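Local coordinates for putative DNA binding protein (PDB 3HTN) that is of uncertain function but binds metal ions through a PCC (DUF296) domain, and is only putatively a DNA-binding protein, at residues I41-I46 with N84-M88. Residues are numbered along the deposited sequence; the frame is centred on the assembly and turned at random.
Sequences ILSGSI and NISSM. With SO4 (sulfate ion), chain G.
Gly44 and Ile85 pair antiparallel and trade both backbone bonds: Ile85 N gives its proton to Gly44 O at 2.9 Å, and Gly44 N reaches Ile85 O at a longer 3.2 Å. Ile85 O also takes a CA-H contact from Ser43 CA at 3.2 Å. Before Gly44 the chain runs as loop 41-43, yet stays close: Leu42 O takes a CA-H contact from Ser86 CA, and two waters bridge the rest. One water links Ile41 O and Ser86 O; a second donates to Leu42 O and to Ser87 OG, at 2.7 Å each. Ser87 OG in turn gives its proton to O4 of a sulfate, probably from the crystallisation liquor, which Glu90, Arg131 and Ser133 also hold. The other polar side chains are satisfied from outside the two segments: Ser43 OG bonds to Glu130 O, Ser86 OG to Arg134, and Asn84 ND2 to Glu122 of the second subunit. On the opposite face from Asn84, Ile85 turns CG1 anti to its carbonyl carbon (chi1 -56°), which brings CD1 to 3.8 Å from Ile46 CG1, the two side chains crossing at about a right angle, and to 4.0 Å from Ile41 CG2. Cys36 of helix 28-39 also touches Ile85. An alanine in place of this isoleucine is likely to leave a gap between Ile41 and Ile46 beneath that helix. Gly44 leaves room for Ile85 CD1, where a beta carbon would be tight. This is the edge-to-edge pairing of neighbouring strands 44-52 and 76-88 in the antiparallel sheet of the PCC domain, one face packed against a helix and the other carrying Asn84 beside the metal ligand His95.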
loop_
_atom_site.group_PDB
_atom_site.type_symbol
_atom_site.label_atom_id
_atom_site.label_comp_id
_atom_site.label_asym_id
_atom_site.label_seq_id
_atom_site.Cartn_x
_atom_site.Cartn_y
_atom_site.Cartn_z
ATOM N N ILE A 41 12.658 -17.839 -0.820
ATOM C CA ILE A 41 11.363 -17.372 -1.297
ATOM C C ILE A 41 11.459 -17.169 -2.805
ATOM O O ILE A 41 12.276 -16.399 -3.284
ATOM C CB ILE A 41 10.928 -16.094 -0.612
ATOM C CG1 ILE A 41 10.771 -16.345 0.887
ATOM C CG2 ILE A 41 9.619 -15.639 -1.198
ATOM C CD1 ILE A 41 10.417 -15.125 1.704
ATOM N N LEU A 42 10.626 -17.895 -3.532
ATOM C CA LEU A 42 10.655 -17.876 -4.992
ATOM C C LEU A 42 9.825 -16.744 -5.575
ATOM O O LEU A 42 10.167 -16.195 -6.623
ATOM C CB LEU A 42 10.139 -19.222 -5.509
ATOM C CG LEU A 42 10.867 -20.473 -5.016
ATOM C CD1 LEU A 42 10.169 -21.704 -5.540
ATOM C CD2 LEU A 42 12.316 -20.407 -5.468
ATOM N N SER A 43 8.703 -16.456 -4.917
ATOM C CA SER A 43 7.835 -15.355 -5.280
ATOM C C SER A 43 7.018 -14.977 -4.064
ATOM O O SER A 43 6.922 -15.749 -3.092
ATOM C CB SER A 43 6.929 -15.692 -6.469
ATOM O OG SER A 43 5.944 -16.639 -6.109
ATOM N N GLY A 44 6.458 -13.771 -4.108
ATOM C CA GLY A 44 5.758 -13.256 -2.953
ATOM C C GLY A 44 5.579 -11.769 -3.018
ATOM O O GLY A 44 5.778 -11.155 -4.050
ATOM N N SER A 45 5.244 -11.182 -1.880
ATOM C CA SER A 45 5.022 -9.751 -1.788
ATOM C C SER A 45 5.714 -9.203 -0.576
ATOM O O SER A 45 6.010 -9.932 0.366
ATOM C CB SER A 45 3.536 -9.467 -1.696
ATOM O OG SER A 45 3.042 -9.963 -0.475
ATOM N N ILE A 46 5.998 -7.901 -0.617
ATOM C CA ILE A 46 6.623 -7.209 0.495
ATOM C C ILE A 46 5.883 -5.900 0.663
ATOM O O ILE A 46 5.619 -5.219 -0.317
ATOM C CB ILE A 46 8.130 -6.922 0.232
ATOM C CG1 ILE A 46 8.922 -8.201 -0.034
ATOM C CG2 ILE A 46 8.738 -6.107 1.416
ATOM C CD1 ILE A 46 10.416 -8.005 -0.355
ATOM N N ASN A 84 7.126 -6.686 -4.957
ATOM C CA ASN A 84 6.973 -8.098 -5.205
ATOM C C ASN A 84 8.299 -8.828 -5.328
ATOM O O ASN A 84 9.345 -8.210 -5.494
ATOM C CB ASN A 84 6.021 -8.308 -6.392
ATOM C CG ASN A 84 6.494 -7.647 -7.648
ATOM O OD1 ASN A 84 7.612 -7.875 -8.047
ATOM N ND2 ASN A 84 5.640 -6.822 -8.284
ATOM N N ILE A 85 8.223 -10.155 -5.223
ATOM C CA ILE A 85 9.361 -11.025 -5.232
ATOM C C ILE A 85 9.135 -11.982 -6.370
ATOM O O ILE A 85 8.012 -12.467 -6.593
ATOM C CB ILE A 85 9.448 -11.880 -3.930
ATOM C CG1 ILE A 85 9.458 -10.985 -2.676
ATOM C CG2 ILE A 85 10.656 -12.813 -3.968
ATOM C CD1 ILE A 85 9.041 -11.710 -1.402
ATOM N N SER A 86 10.218 -12.267 -7.086
ATOM C CA SER A 86 10.216 -13.228 -8.178
ATOM C C SER A 86 11.649 -13.728 -8.286
ATOM O O SER A 86 12.457 -13.468 -7.387
ATOM C CB SER A 86 9.690 -12.558 -9.468
ATOM O OG SER A 86 10.393 -11.374 -9.793
ATOM N N SER A 87 11.983 -14.448 -9.357
ATOM C CA SER A 87 13.371 -14.832 -9.592
ATOM C C SER A 87 13.818 -14.396 -10.981
ATOM O O SER A 87 13.011 -14.260 -11.904
ATOM C CB SER A 87 13.589 -16.344 -9.448
ATOM O OG SER A 87 12.763 -17.047 -10.355
HETATM N N MSE A 88 15.116 -14.138 -11.087
HETATM C CA MSE A 88 15.751 -13.846 -12.358
HETATM C C MSE A 88 17.216 -14.269 -12.299
HETATM O O MSE A 88 17.892 -14.021 -11.301
HETATM C CB MSE A 88 15.619 -12.357 -12.646
HETATM C CG MSE A 88 16.061 -11.934 -13.989
HETATM SE SE MSE A 88 15.350 -10.179 -14.449
HETATM C CE MSE A 88 15.356 -10.662 -16.258
HETATM S S SO4 G . 15.398 -17.712 -13.009
HETATM O O1 SO4 G . 15.912 -17.096 -14.264
HETATM O O2 SO4 G . 16.319 -17.365 -11.896
HETATM O O3 SO4 G . 15.367 -19.168 -13.136
HETATM O O4 SO4 G . 13.995 -17.357 -12.793
HETATM O O HOH W 1 13.348 -15.607 -5.681
HETATM O O HOH W 2 10.653 -17.820 -8.786
#